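Local coordinates for protein sulfurtransferase (Azotobacter vinelandii, PDB 1E0C) that probably transfers a sulfur atom from thiosulfate to cyanide, as a two-domain rhodanese whose family is related to the phosphatases, at residues 24-29 against 82-87; 4-9 against 17-22; 179-184 against 261-266; 220-225 against 246-251. All coordinates share one frame; numbering follows the deposited sequence.

In the fold
From the N terminus, contact 2 comes first: it closes the short excursion through strand 10-11 and helix 13-17, bringing the loop 4-9 against the loop 17-22. Contact 1 then joins 24-29 to 82-87 across 52 intervening residues, pairing strands 25-29 and 83-87 in the parallel sheet of the first rhodanese-like domain. The two follow in series yet touch, Phe4 packing on Leu25 and Val85, and the carbonyl oxygens of Arg19 and Leu20 on Leu25. In the second rhodanese-like domain, contact 3 spans residues 179 to 266, and contact 4 falls within that span, tying the loops that lead into strands 225-228 and 251-253. Contacts 1 and 3 have centres about 36 Å apart.

Contact 1 (24-29 against 82-87); sequences ELILVD and AVYVVY
Val83 N donates to Glu24 O and Ile26 N to Val83 O, each over 2.8 Å, and the alternation continues through Val85 N to Ile26 O, Val28 N to Val85 O and Tyr87 N to Val28 O. All are close to straight, none below 157° at the hydrogen. On one face Ile26 lies beside the Tyr84 ring, its CB over the ring face 4.1 Å from the centroid, while Val28 CG2 meets the ring edge near CD2. Ile26 CG1 stands beside its own backbone N (chi1 -59°), which carries CD1 on to Ala82 CB at 3.6 Å. The opposite face begins with a tight pair, Leu25 CD1 to Val85 CG2 at 3.4 Å, and passes by way of Leu27 to the Tyr87 ring. That ring has Leu27 CD1 at its edge and Asp29 CA over one face, 4.0 Å from the centroid. The strands run parallel, their axes 4.6 Å apart, as two central members of the parallel sheet of the first rhodanese-like domain. Tyr87 OH reaches Asp29 OD2 at 2.6 Å in a weak hydrogen bond, the carboxylate and ring planes being 65° apart. Further out, Ile41 N also bonds to Tyr87 OH and Thr31 OG1 to Asp29 OD1, so both polar ends have a second partner. His78 bonds to Tyr84 OH, while helix 93-104 packs on Val28, Tyr84 and Val86.

Contact 2 (4-9 against 17-22); sequences FASLPL and QARLSA
Phe4 and Arg19, whose CA atoms are 7.9 Å apart, bring together two loops that do not pair through their backbones. Each loop is folded on itself by a type I beta turn, Leu7 N returning to Phe4 O and Ala22 N to Arg19 O, both at 3.0 Å. Arg19 runs extended from CG to NE across the Phe4 ring, the two side chains passing in opposite senses, and lays CD over the ring centre, 3.8 Å from the centroid and 10° off the normal. This is a CH-pi contact; any cation-pi attraction is at most weak. Arg19 CB also touches Phe4 CZ at 3.5 Å, and Ala22 CB closes on the ring edge at CE1. The contact ties the N-terminal loop ahead of strand 10-11 to the exit of helix 13-17, against the face of the first rhodanese-like domain's parallel sheet that carries Val83 and Val85, on which Phe4 also packs. Leu7 CD1 sits over one face of the guanidinium, 3.7 Å from Arg19 NE. In the guanidinium plane, a water accepts from Arg19 NH2 at 2.8 Å and joins it to Ser6 OG. Asp3 O takes Arg19 NE and Asp15 O takes NH1, fixing the rotation of the group.

Contact 3 (179-184 against 261-266); sequences VLAAKG and WGNHPD
A polar loop-to-loop contact joins Ala181, Ala182 and Lys183, in the loop between helix 171-174 and strand 191-192, to Gly262, Asn263 and His264 just beyond helix 257-261. Two backbone amides cross it: Lys183 N donates to Gly262 O at 2.9 Å, in the carbonyl plane, and Ala182 N to Asn263 OD1 at 2.9 Å, from above the amide plane. Gly262 lies so close that a CB there would clash with Ala181 CB. Both loops belong to the second rhodanese-like domain, and the contact fastens the chain following helix 257-261 to the connection that leads into the sheet. Lys183 extends along the other loop, its CB and CE both passing near Gly262 O, and bends at chi3 (-80°) to bring NZ onto His264 O at 2.6 Å, nearly in line with the carbonyl. Thr267 O is a further acceptor for NZ, and a water that accepts from Lys183 NZ at 2.8 Å donates to Pro265 O. A methionine in place of Lys183 would probably leave the carbonyl of His264 without this donor and break the water link to Pro265. Asn263 ND2 gives to a water that donates to Leu180 O, and to Gly259 O.

Contact 4 (220-225 against 246-251); sequences ITPDKE and LGYPRV
Two loops that each lead into a strand of the parallel sheet of the second rhodanese-like domain meet here: one, 220-225, enters strand 225-228, while the other, residues 246-251, links helix 235-245 to strand 251-253. The helix ends in a Schellman motif at Gly247, whose positive phi suits glycine, and Tyr248 follows at once. With CG beside its backbone N (chi1 -76°), Tyr248 brings one face of its ring against Pro222 of the other loop, whose CB lies 3.9 Å from the ring centroid. Pro222 CD approaches Tyr248 CZ at 3.7 Å, and Ile220 CG2 crosses at about a right angle to meet Tyr248 CE2. At the far end Tyr248 OH donates to Ile220 O at 2.6 Å, tilted 35° from the carbonyl plane. A phenylalanine here would probably leave Ile220 O without this donor and the far end of the ring without its polar tether. Farther along, the Arg250 guanidinium lies with one face on Glu225 N, and Arg250 NH2 makes a weak bond to Asp223 O at 3.0 Å. One water accepts from Arg250 NE at 2.8 Å and donates to Pro222 O at 2.7 Å. The type I turn of Thr221 to Lys224 is braced by Thr221 OG1 donating to Asp223 OD1. The chemistry thus divides in two: a buried ring fixed by a short hydroxyl bond, and an exposed arginine held by one weak direct bond and by water, a grip that probably depends more on solvent.

Contact 1 (24-29 against 82-87)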
loop_
_atom_site.group_PDB
_atom_site.type_symbol
_atom_site.label_atom_id
_atom_site.label_comp_id
_atom_site.label_asym_id
_atom_site.label_seq_id
_atom_site.Cartn_x
_atom_site.Cartn_y
_atom_site.Cartn_z
ATOM N N GLU A 24 14.383 17.054 -3.022
ATOM C CA GLU A 24 13.909 16.218 -1.932
ATOM C C GLU A 24 13.110 15.010 -2.397
ATOM O O GLU A 24 12.798 14.113 -1.606
ATOM C CB GLU A 24 13.066 17.055 -0.962
ATOM C CG GLU A 24 11.724 17.511 -1.494
ATOM C CD GLU A 24 11.719 18.850 -2.191
ATOM O OE1 GLU A 24 12.744 19.265 -2.772
ATOM O OE2 GLU A 24 10.661 19.524 -2.188
ATOM N N LEU A 25 12.733 14.975 -3.665
ATOM C CA LEU A 25 11.870 13.924 -4.181
ATOM C C LEU A 25 12.572 12.577 -4.271
ATOM O O LEU A 25 13.611 12.420 -4.917
ATOM C CB LEU A 25 11.341 14.305 -5.567
ATOM C CG LEU A 25 10.541 13.231 -6.310
ATOM C CD1 LEU A 25 9.276 12.872 -5.526
ATOM C CD2 LEU A 25 10.178 13.729 -7.703
ATOM N N ILE A 26 11.942 11.579 -3.659
ATOM C CA ILE A 26 12.317 10.189 -3.872
ATOM C C ILE A 26 11.118 9.515 -4.561
ATOM O O ILE A 26 10.096 9.292 -3.921
ATOM C CB ILE A 26 12.687 9.432 -2.592
ATOM C CG1 ILE A 26 13.865 10.111 -1.887
ATOM C CG2 ILE A 26 13.043 7.987 -2.957
ATOM C CD1 ILE A 26 14.420 9.342 -0.704
ATOM N N LEU A 27 11.231 9.350 -5.861
ATOM C CA LEU A 27 10.155 8.801 -6.687
ATOM C C LEU A 27 10.349 7.293 -6.824
ATOM O O LEU A 27 11.374 6.821 -7.309
ATOM C CB LEU A 27 10.175 9.474 -8.050
ATOM C CG LEU A 27 9.189 9.004 -9.112
ATOM C CD1 LEU A 27 7.748 9.182 -8.614
ATOM C CD2 LEU A 27 9.385 9.821 -10.390
ATOM N N VAL A 28 9.360 6.550 -6.347
ATOM C CA VAL A 28 9.469 5.093 -6.282
ATOM C C VAL A 28 8.483 4.419 -7.222
ATOM O O VAL A 28 7.277 4.630 -7.157
ATOM C CB VAL A 28 9.190 4.610 -4.837
ATOM C CG1 VAL A 28 9.314 3.101 -4.738
ATOM C CG2 VAL A 28 10.125 5.327 -3.878
ATOM N N ASP A 29 9.036 3.578 -8.077
ATOM C CA ASP A 29 8.283 2.825 -9.070
ATOM C C ASP A 29 8.186 1.367 -8.631
ATOM O O ASP A 29 9.210 0.712 -8.443
ATOM C CB ASP A 29 9.033 2.940 -10.399
ATOM C CG ASP A 29 8.564 2.090 -11.538
ATOM O OD1 ASP A 29 8.360 0.875 -11.371
ATOM O OD2 ASP A 29 8.469 2.614 -12.685
ATOM N N ALA A 82 13.630 13.920 2.776
ATOM C CA ALA A 82 13.016 13.200 1.677
ATOM C C ALA A 82 11.490 13.348 1.661
ATOM O O ALA A 82 10.850 13.291 2.708
ATOM C CB ALA A 82 13.323 11.703 1.772
ATOM N N VAL A 83 10.963 13.395 0.451
ATOM C CA VAL A 83 9.528 13.306 0.209
ATOM C C VAL A 83 9.317 12.218 -0.848
ATOM O O VAL A 83 9.845 12.316 -1.954
ATOM C CB VAL A 83 8.882 14.606 -0.286
ATOM C CG1 VAL A 83 7.378 14.373 -0.476
ATOM C CG2 VAL A 83 9.092 15.749 0.700
ATOM N N TYR A 84 8.640 11.141 -0.454
ATOM C CA TYR A 84 8.430 10.033 -1.366
ATOM C C TYR A 84 7.161 10.270 -2.194
ATOM O O TYR A 84 6.169 10.777 -1.674
ATOM C CB TYR A 84 8.255 8.706 -0.618
ATOM C CG TYR A 84 9.540 8.200 0.008
ATOM C CD1 TYR A 84 10.005 8.747 1.185
ATOM C CD2 TYR A 84 10.263 7.173 -0.601
ATOM C CE1 TYR A 84 11.173 8.290 1.783
ATOM C CE2 TYR A 84 11.428 6.710 -0.009
ATOM C CZ TYR A 84 11.887 7.287 1.148
ATOM O OH TYR A 84 13.044 6.823 1.738
ATOM N N VAL A 85 7.274 9.968 -3.468
ATOM C CA VAL A 85 6.103 9.850 -4.340
ATOM C C VAL A 85 6.113 8.426 -4.881
ATOM O O VAL A 85 7.168 7.941 -5.303
ATOM C CB VAL A 85 6.076 10.857 -5.488
ATOM C CG1 VAL A 85 4.884 10.578 -6.402
ATOM C CG2 VAL A 85 5.978 12.269 -4.919
ATOM N N VAL A 86 5.005 7.721 -4.692
ATOM C CA VAL A 86 4.996 6.286 -4.960
ATOM C C VAL A 86 3.988 5.926 -6.032
ATOM O O VAL A 86 2.844 6.402 -6.006
ATOM C CB VAL A 86 4.632 5.534 -3.653
ATOM C CG1 VAL A 86 4.844 4.045 -3.821
ATOM C CG2 VAL A 86 5.427 6.088 -2.478
ATOM N N TYR A 87 4.356 5.013 -6.926
ATOM C CA TYR A 87 3.413 4.546 -7.927
ATOM C C TYR A 87 3.656 3.111 -8.356
ATOM O O TYR A 87 4.743 2.561 -8.202
ATOM C CB TYR A 87 3.427 5.459 -9.154
ATOM C CG TYR A 87 4.639 5.348 -10.052
ATOM C CD1 TYR A 87 5.743 6.166 -9.851
ATOM C CD2 TYR A 87 4.640 4.490 -11.144
ATOM C CE1 TYR A 87 6.846 6.092 -10.691
ATOM C CE2 TYR A 87 5.729 4.421 -12.003
ATOM C CZ TYR A 87 6.823 5.227 -11.758
ATOM O OH TYR A 87 7.901 5.186 -12.619
#

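Contact 2 (4-9 against 17-22)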
loop_
_atom_site.group_PDB
_atom_site.type_symbol
_atom_site.label_atom_id
_atom_site.label_comp_id
_atom_site.label_asym_id
_atom_site.label_seq_id
_atom_site.Cartn_x
_atom_site.Cartn_y
_atom_site.Cartn_z
ATOM N N PHE A 4 6.305 19.910 -2.048
ATOM C CA PHE A 4 5.155 19.029 -2.029
ATOM C C PHE A 4 4.228 19.288 -0.846
ATOM O O PHE A 4 3.148 18.700 -0.764
ATOM C CB PHE A 4 5.652 17.571 -1.932
ATOM C CG PHE A 4 6.236 17.053 -3.214
ATOM C CD1 PHE A 4 7.559 17.322 -3.533
ATOM C CD2 PHE A 4 5.475 16.300 -4.090
ATOM C CE1 PHE A 4 8.106 16.839 -4.708
ATOM C CE2 PHE A 4 6.018 15.819 -5.266
ATOM C CZ PHE A 4 7.336 16.093 -5.572
ATOM N N ALA A 5 4.664 20.112 0.096
ATOM C CA ALA A 5 3.944 20.354 1.329
ATOM C C ALA A 5 2.517 20.841 1.164
ATOM O O ALA A 5 1.671 20.530 2.013
ATOM C CB ALA A 5 4.733 21.293 2.233
ATOM N N SER A 6 2.193 21.554 0.090
ATOM C CA SER A 6 0.827 22.052 -0.080
ATOM C C SER A 6 -0.124 20.982 -0.593
ATOM O O SER A 6 -1.339 21.193 -0.627
ATOM C CB SER A 6 0.836 23.238 -1.055
ATOM O OG SER A 6 1.256 22.803 -2.338
ATOM N N LEU A 7 0.399 19.867 -1.091
ATOM C CA LEU A 7 -0.436 18.844 -1.708
ATOM C C LEU A 7 -0.995 17.845 -0.701
ATOM O O LEU A 7 -0.362 17.533 0.305
ATOM C CB LEU A 7 0.370 18.076 -2.762
ATOM C CG LEU A 7 0.985 18.916 -3.887
ATOM C CD1 LEU A 7 2.008 18.084 -4.654
ATOM C CD2 LEU A 7 -0.110 19.407 -4.826
ATOM N N PRO A 8 -2.127 17.251 -1.046
ATOM C CA PRO A 8 -2.708 16.178 -0.250
ATOM C C PRO A 8 -1.923 14.893 -0.515
ATOM O O PRO A 8 -1.050 14.867 -1.395
ATOM C CB PRO A 8 -4.122 16.051 -0.797
ATOM C CG PRO A 8 -4.031 16.514 -2.209
ATOM C CD PRO A 8 -2.908 17.508 -2.277
ATOM N N LEU A 9 -2.300 13.835 0.187
ATOM C CA LEU A 9 -1.571 12.569 0.034
ATOM C C LEU A 9 -1.638 12.073 -1.400
ATOM O O LEU A 9 -0.625 11.693 -1.993
ATOM C CB LEU A 9 -2.160 11.529 0.984
ATOM C CG LEU A 9 -1.323 10.284 1.274
ATOM C CD1 LEU A 9 -1.904 9.534 2.474
ATOM C CD2 LEU A 9 -1.263 9.368 0.063
ATOM N N GLN A 17 4.513 15.923 -12.388
ATOM C CA GLN A 17 5.325 16.402 -13.508
ATOM C C GLN A 17 5.962 17.751 -13.249
ATOM O O GLN A 17 7.130 17.981 -13.587
ATOM C CB GLN A 17 4.558 16.401 -14.830
ATOM C CG GLN A 17 5.467 16.726 -16.020
ATOM C CD GLN A 17 4.841 16.458 -17.361
ATOM O OE1 GLN A 17 4.042 15.538 -17.532
ATOM N NE2 GLN A 17 5.235 17.239 -18.375
ATOM N N ALA A 18 5.255 18.662 -12.595
ATOM C CA ALA A 18 5.747 19.992 -12.286
ATOM C C ALA A 18 6.875 19.962 -11.260
ATOM O O ALA A 18 7.552 20.964 -11.041
ATOM C CB ALA A 18 4.595 20.828 -11.712
ATOM N N ARG A 19 7.002 18.847 -10.542
ATOM C CA ARG A 19 7.922 18.754 -9.420
ATOM C C ARG A 19 8.956 17.645 -9.586
ATOM O O ARG A 19 9.650 17.335 -8.611
ATOM C CB ARG A 19 7.118 18.505 -8.126
ATOM C CG ARG A 19 6.245 19.689 -7.711
ATOM C CD ARG A 19 5.315 19.320 -6.564
ATOM N NE ARG A 19 4.492 20.447 -6.134
ATOM C CZ ARG A 19 3.412 20.878 -6.779
ATOM N NH1 ARG A 19 2.991 20.284 -7.888
ATOM N NH2 ARG A 19 2.748 21.937 -6.330
ATOM N N LEU A 20 9.157 17.128 -10.791
ATOM C CA LEU A 20 10.081 16.026 -11.023
ATOM C C LEU A 20 11.519 16.320 -10.621
ATOM O O LEU A 20 12.281 15.389 -10.326
ATOM C CB LEU A 20 10.069 15.591 -12.492
ATOM C CG LEU A 20 8.868 14.757 -12.948
ATOM C CD1 LEU A 20 8.920 14.527 -14.449
ATOM C CD2 LEU A 20 8.808 13.437 -12.185
ATOM N N SER A 21 11.931 17.579 -10.697
ATOM C CA SER A 21 13.305 17.937 -10.362
ATOM C C SER A 21 13.472 18.422 -8.937
ATOM O O SER A 21 14.544 18.904 -8.553
ATOM C CB SER A 21 13.832 18.963 -11.374
ATOM O OG SER A 21 13.280 20.235 -11.099
ATOM N N ALA A 22 12.448 18.293 -8.092
ATOM C CA ALA A 22 12.593 18.703 -6.687
ATOM C C ALA A 22 13.667 17.840 -6.034
ATOM O O ALA A 22 13.639 16.614 -6.187
ATOM C CB ALA A 22 11.259 18.536 -5.965
HETATM O O HOH W 1 3.784 23.248 -4.072
#

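Contact 3 (179-184 against 261-266)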
loop_
_atom_site.group_PDB
_atom_site.type_symbol
_atom_site.label_atom_id
_atom_site.label_comp_id
_atom_site.label_asym_id
_atom_site.label_seq_id
_atom_site.Cartn_x
_atom_site.Cartn_y
_atom_site.Cartn_z
ATOM N N VAL A 179 -10.825 -20.645 -2.351
ATOM C CA VAL A 179 -10.112 -20.913 -1.103
ATOM C C VAL A 179 -8.618 -21.090 -1.325
ATOM O O VAL A 179 -8.190 -22.022 -1.998
ATOM C CB VAL A 179 -10.701 -22.182 -0.449
ATOM C CG1 VAL A 179 -10.145 -22.381 0.948
ATOM C CG2 VAL A 179 -12.226 -22.063 -0.404
ATOM N N LEU A 180 -7.837 -20.194 -0.738
ATOM C CA LEU A 180 -6.401 -20.115 -0.954
ATOM C C LEU A 180 -5.627 -20.367 0.335
ATOM O O LEU A 180 -4.530 -19.854 0.553
ATOM C CB LEU A 180 -6.066 -18.712 -1.488
ATOM C CG LEU A 180 -6.710 -18.353 -2.829
ATOM C CD1 LEU A 180 -6.255 -16.971 -3.287
ATOM C CD2 LEU A 180 -6.383 -19.398 -3.887
ATOM N N ALA A 181 -6.259 -21.128 1.215
ATOM C CA ALA A 181 -5.664 -21.500 2.497
ATOM C C ALA A 181 -6.435 -22.710 3.022
ATOM O O ALA A 181 -7.399 -23.135 2.372
ATOM C CB ALA A 181 -5.699 -20.346 3.479
ATOM N N ALA A 182 -6.022 -23.245 4.154
ATOM C CA ALA A 182 -6.708 -24.388 4.743
ATOM C C ALA A 182 -8.182 -24.064 4.987
ATOM O O ALA A 182 -9.028 -24.933 4.830
ATOM C CB ALA A 182 -6.061 -24.818 6.049
ATOM N N LYS A 183 -8.451 -22.841 5.431
ATOM C CA LYS A 183 -9.811 -22.404 5.717
ATOM C C LYS A 183 -10.244 -21.308 4.738
ATOM O O LYS A 183 -9.471 -20.396 4.449
ATOM C CB LYS A 183 -9.880 -21.831 7.140
ATOM C CG LYS A 183 -9.505 -22.851 8.211
ATOM C CD LYS A 183 -9.550 -22.242 9.597
ATOM C CE LYS A 183 -8.286 -21.440 9.898
ATOM N NZ LYS A 183 -8.177 -21.164 11.362
ATOM N N GLY A 184 -11.479 -21.406 4.279
ATOM C CA GLY A 184 -12.051 -20.396 3.387
ATOM C C GLY A 184 -13.038 -19.547 4.191
ATOM O O GLY A 184 -13.574 -20.021 5.192
ATOM N N TRP A 261 -4.106 -15.935 8.511
ATOM C CA TRP A 261 -5.383 -16.178 9.182
ATOM C C TRP A 261 -6.076 -17.434 8.694
ATOM O O TRP A 261 -6.649 -18.196 9.497
ATOM C CB TRP A 261 -6.336 -14.979 9.013
ATOM C CG TRP A 261 -7.476 -14.941 9.992
ATOM C CD1 TRP A 261 -8.687 -15.574 9.879
ATOM C CD2 TRP A 261 -7.538 -14.176 11.201
ATOM N NE1 TRP A 261 -9.489 -15.253 10.952
ATOM C CE2 TRP A 261 -8.800 -14.407 11.784
ATOM C CE3 TRP A 261 -6.640 -13.339 11.862
ATOM C CZ2 TRP A 261 -9.179 -13.806 12.982
ATOM C CZ3 TRP A 261 -7.012 -12.735 13.046
ATOM C CH2 TRP A 261 -8.281 -12.989 13.605
ATOM N N GLY A 262 -6.004 -17.721 7.401
ATOM C CA GLY A 262 -6.687 -18.876 6.835
ATOM C C GLY A 262 -5.979 -20.186 7.171
ATOM O O GLY A 262 -6.507 -21.259 6.900
ATOM N N ASN A 263 -4.767 -20.093 7.710
ATOM C CA ASN A 263 -3.977 -21.287 7.986
ATOM C C ASN A 263 -3.680 -21.468 9.465
ATOM O O ASN A 263 -3.211 -22.542 9.873
ATOM C CB ASN A 263 -2.663 -21.227 7.191
ATOM C CG ASN A 263 -2.870 -21.499 5.716
ATOM O OD1 ASN A 263 -3.470 -22.500 5.332
ATOM N ND2 ASN A 263 -2.432 -20.573 4.865
ATOM N N HIS A 264 -3.873 -20.433 10.277
ATOM C CA HIS A 264 -3.453 -20.546 11.687
ATOM C C HIS A 264 -4.502 -21.319 12.469
ATOM O O HIS A 264 -5.699 -21.175 12.226
ATOM C CB HIS A 264 -3.251 -19.149 12.277
ATOM C CG HIS A 264 -2.442 -19.177 13.539
ATOM N ND1 HIS A 264 -3.005 -19.443 14.775
ATOM C CD2 HIS A 264 -1.113 -19.044 13.745
ATOM C CE1 HIS A 264 -2.051 -19.427 15.693
ATOM N NE2 HIS A 264 -0.894 -19.194 15.089
ATOM N N PRO A 265 -4.098 -22.120 13.443
ATOM C CA PRO A 265 -5.039 -22.913 14.208
ATOM C C PRO A 265 -5.972 -22.093 15.086
ATOM O O PRO A 265 -7.056 -22.587 15.418
ATOM C CB PRO A 265 -4.162 -23.810 15.083
ATOM C CG PRO A 265 -2.809 -23.767 14.473
ATOM C CD PRO A 265 -2.687 -22.432 13.781
ATOM N N ASP A 266 -5.582 -20.906 15.524
ATOM C CA ASP A 266 -6.373 -20.173 16.506
ATOM C C ASP A 266 -7.460 -19.295 15.889
ATOM O O ASP A 266 -8.223 -18.673 16.638
ATOM C CB ASP A 266 -5.481 -19.252 17.339
ATOM C CG ASP A 266 -4.481 -19.963 18.220
ATOM O OD1 ASP A 266 -4.603 -21.187 18.382
ATOM O OD2 ASP A 266 -3.573 -19.274 18.732
HETATM O O HOH W 2 -2.435 -20.147 2.093
HETATM O O HOH W 3 -8.587 -23.443 12.907
#

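Contact 4 (220-225 against 246-251)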
loop_
_atom_site.group_PDB
_atom_site.type_symbol
_atom_site.label_atom_id
_atom_site.label_comp_id
_atom_site.label_asym_id
_atom_site.label_seq_id
_atom_site.Cartn_x
_atom_site.Cartn_y
_atom_site.Cartn_z
ATOM N N ILE A 220 -17.278 1.341 7.096
ATOM C CA ILE A 220 -15.843 1.664 7.188
ATOM C C ILE A 220 -15.721 3.181 7.299
ATOM O O ILE A 220 -15.719 3.903 6.303
ATOM C CB ILE A 220 -15.077 1.128 5.974
ATOM C CG1 ILE A 220 -15.196 -0.394 5.871
ATOM C CG2 ILE A 220 -13.610 1.552 6.004
ATOM C CD1 ILE A 220 -14.857 -0.950 4.497
ATOM N N THR A 221 -15.824 3.675 8.526
ATOM C CA THR A 221 -15.903 5.100 8.821
ATOM C C THR A 221 -14.745 5.504 9.726
ATOM O O THR A 221 -14.176 4.638 10.402
ATOM C CB THR A 221 -17.239 5.418 9.534
ATOM O OG1 THR A 221 -17.352 4.562 10.680
ATOM C CG2 THR A 221 -18.405 5.139 8.595
ATOM N N PRO A 222 -14.330 6.755 9.661
ATOM C CA PRO A 222 -13.110 7.211 10.305
ATOM C C PRO A 222 -13.121 7.192 11.814
ATOM O O PRO A 222 -12.050 7.195 12.441
ATOM C CB PRO A 222 -12.896 8.612 9.754
ATOM C CG PRO A 222 -14.249 9.052 9.295
ATOM C CD PRO A 222 -14.916 7.805 8.778
ATOM N N ASP A 223 -14.298 7.077 12.428
ATOM C CA ASP A 223 -14.435 6.992 13.871
ATOM C C ASP A 223 -14.155 5.578 14.378
ATOM O O ASP A 223 -14.179 5.332 15.574
ATOM C CB ASP A 223 -15.873 7.370 14.296
ATOM C CG ASP A 223 -16.882 6.427 13.674
ATOM O OD1 ASP A 223 -17.067 6.506 12.438
ATOM O OD2 ASP A 223 -17.465 5.587 14.391
ATOM N N LYS A 224 -13.875 4.656 13.461
ATOM C CA LYS A 224 -13.502 3.306 13.837
ATOM C C LYS A 224 -12.023 3.069 13.495
ATOM O O LYS A 224 -11.518 3.630 12.530
ATOM C CB LYS A 224 -14.331 2.273 13.065
ATOM C CG LYS A 224 -15.810 2.279 13.446
ATOM C CD LYS A 224 -16.546 1.249 12.591
ATOM C CE LYS A 224 -18.010 1.159 12.997
ATOM N NZ LYS A 224 -18.809 0.457 11.955
ATOM N N GLU A 225 -11.414 2.155 14.251
ATOM C CA GLU A 225 -10.076 1.707 13.799
ATOM C C GLU A 225 -10.340 0.842 12.562
ATOM O O GLU A 225 -11.269 0.029 12.594
ATOM C CB GLU A 225 -9.478 0.822 14.900
ATOM C CG GLU A 225 -8.157 0.177 14.454
ATOM C CD GLU A 225 -7.659 -0.756 15.553
ATOM O OE1 GLU A 225 -8.482 -1.526 16.082
ATOM O OE2 GLU A 225 -6.463 -0.671 15.885
ATOM N N LEU A 246 -8.000 9.428 2.891
ATOM C CA LEU A 246 -9.260 10.060 3.266
ATOM C C LEU A 246 -9.193 10.713 4.637
ATOM O O LEU A 246 -10.171 11.333 5.069
ATOM C CB LEU A 246 -10.414 9.055 3.230
ATOM C CG LEU A 246 -10.791 8.523 1.840
ATOM C CD1 LEU A 246 -11.835 7.423 1.962
ATOM C CD2 LEU A 246 -11.331 9.662 0.975
ATOM N N GLY A 247 -8.088 10.549 5.349
ATOM C CA GLY A 247 -7.882 11.164 6.643
ATOM C C GLY A 247 -8.358 10.319 7.811
ATOM O O GLY A 247 -8.575 10.846 8.908
ATOM N N TYR A 248 -8.548 9.019 7.602
ATOM C CA TYR A 248 -8.964 8.161 8.734
ATOM C C TYR A 248 -7.811 8.126 9.737
ATOM O O TYR A 248 -6.676 7.829 9.355
ATOM C CB TYR A 248 -9.281 6.765 8.237
ATOM C CG TYR A 248 -10.582 6.536 7.506
ATOM C CD1 TYR A 248 -10.990 7.348 6.460
ATOM C CD2 TYR A 248 -11.390 5.454 7.838
ATOM C CE1 TYR A 248 -12.167 7.100 5.774
ATOM C CE2 TYR A 248 -12.562 5.190 7.151
ATOM C CZ TYR A 248 -12.955 6.031 6.128
ATOM O OH TYR A 248 -14.134 5.785 5.448
ATOM N N PRO A 249 -8.065 8.436 10.999
ATOM C CA PRO A 249 -7.011 8.576 11.985
ATOM C C PRO A 249 -6.437 7.264 12.485
ATOM O O PRO A 249 -5.321 7.274 13.040
ATOM C CB PRO A 249 -7.681 9.332 13.140
ATOM C CG PRO A 249 -9.123 8.954 13.008
ATOM C CD PRO A 249 -9.376 8.911 11.521
ATOM N N ARG A 250 -7.163 6.163 12.371
ATOM C CA ARG A 250 -6.719 4.886 12.947
ATOM C C ARG A 250 -6.779 3.773 11.911
ATOM O O ARG A 250 -7.841 3.268 11.549
ATOM C CB ARG A 250 -7.583 4.517 14.160
ATOM C CG ARG A 250 -7.356 5.435 15.364
ATOM C CD ARG A 250 -8.075 4.912 16.591
ATOM N NE ARG A 250 -9.527 4.922 16.426
ATOM C CZ ARG A 250 -10.368 4.168 17.122
ATOM N NH1 ARG A 250 -9.919 3.273 17.996
ATOM N NH2 ARG A 250 -11.676 4.289 16.928
ATOM N N VAL A 251 -5.628 3.469 11.310
ATOM C CA VAL A 251 -5.552 2.544 10.195
ATOM C C VAL A 251 -4.353 1.600 10.385
ATOM O O VAL A 251 -3.273 2.067 10.738
ATOM C CB VAL A 251 -5.326 3.261 8.846
ATOM C CG1 VAL A 251 -5.328 2.240 7.706
ATOM C CG2 VAL A 251 -6.401 4.310 8.598
HETATM O O HOH W 4 -11.100 6.717 14.942
HETATM O O HOH W 5 -9.826 5.689 11.467
#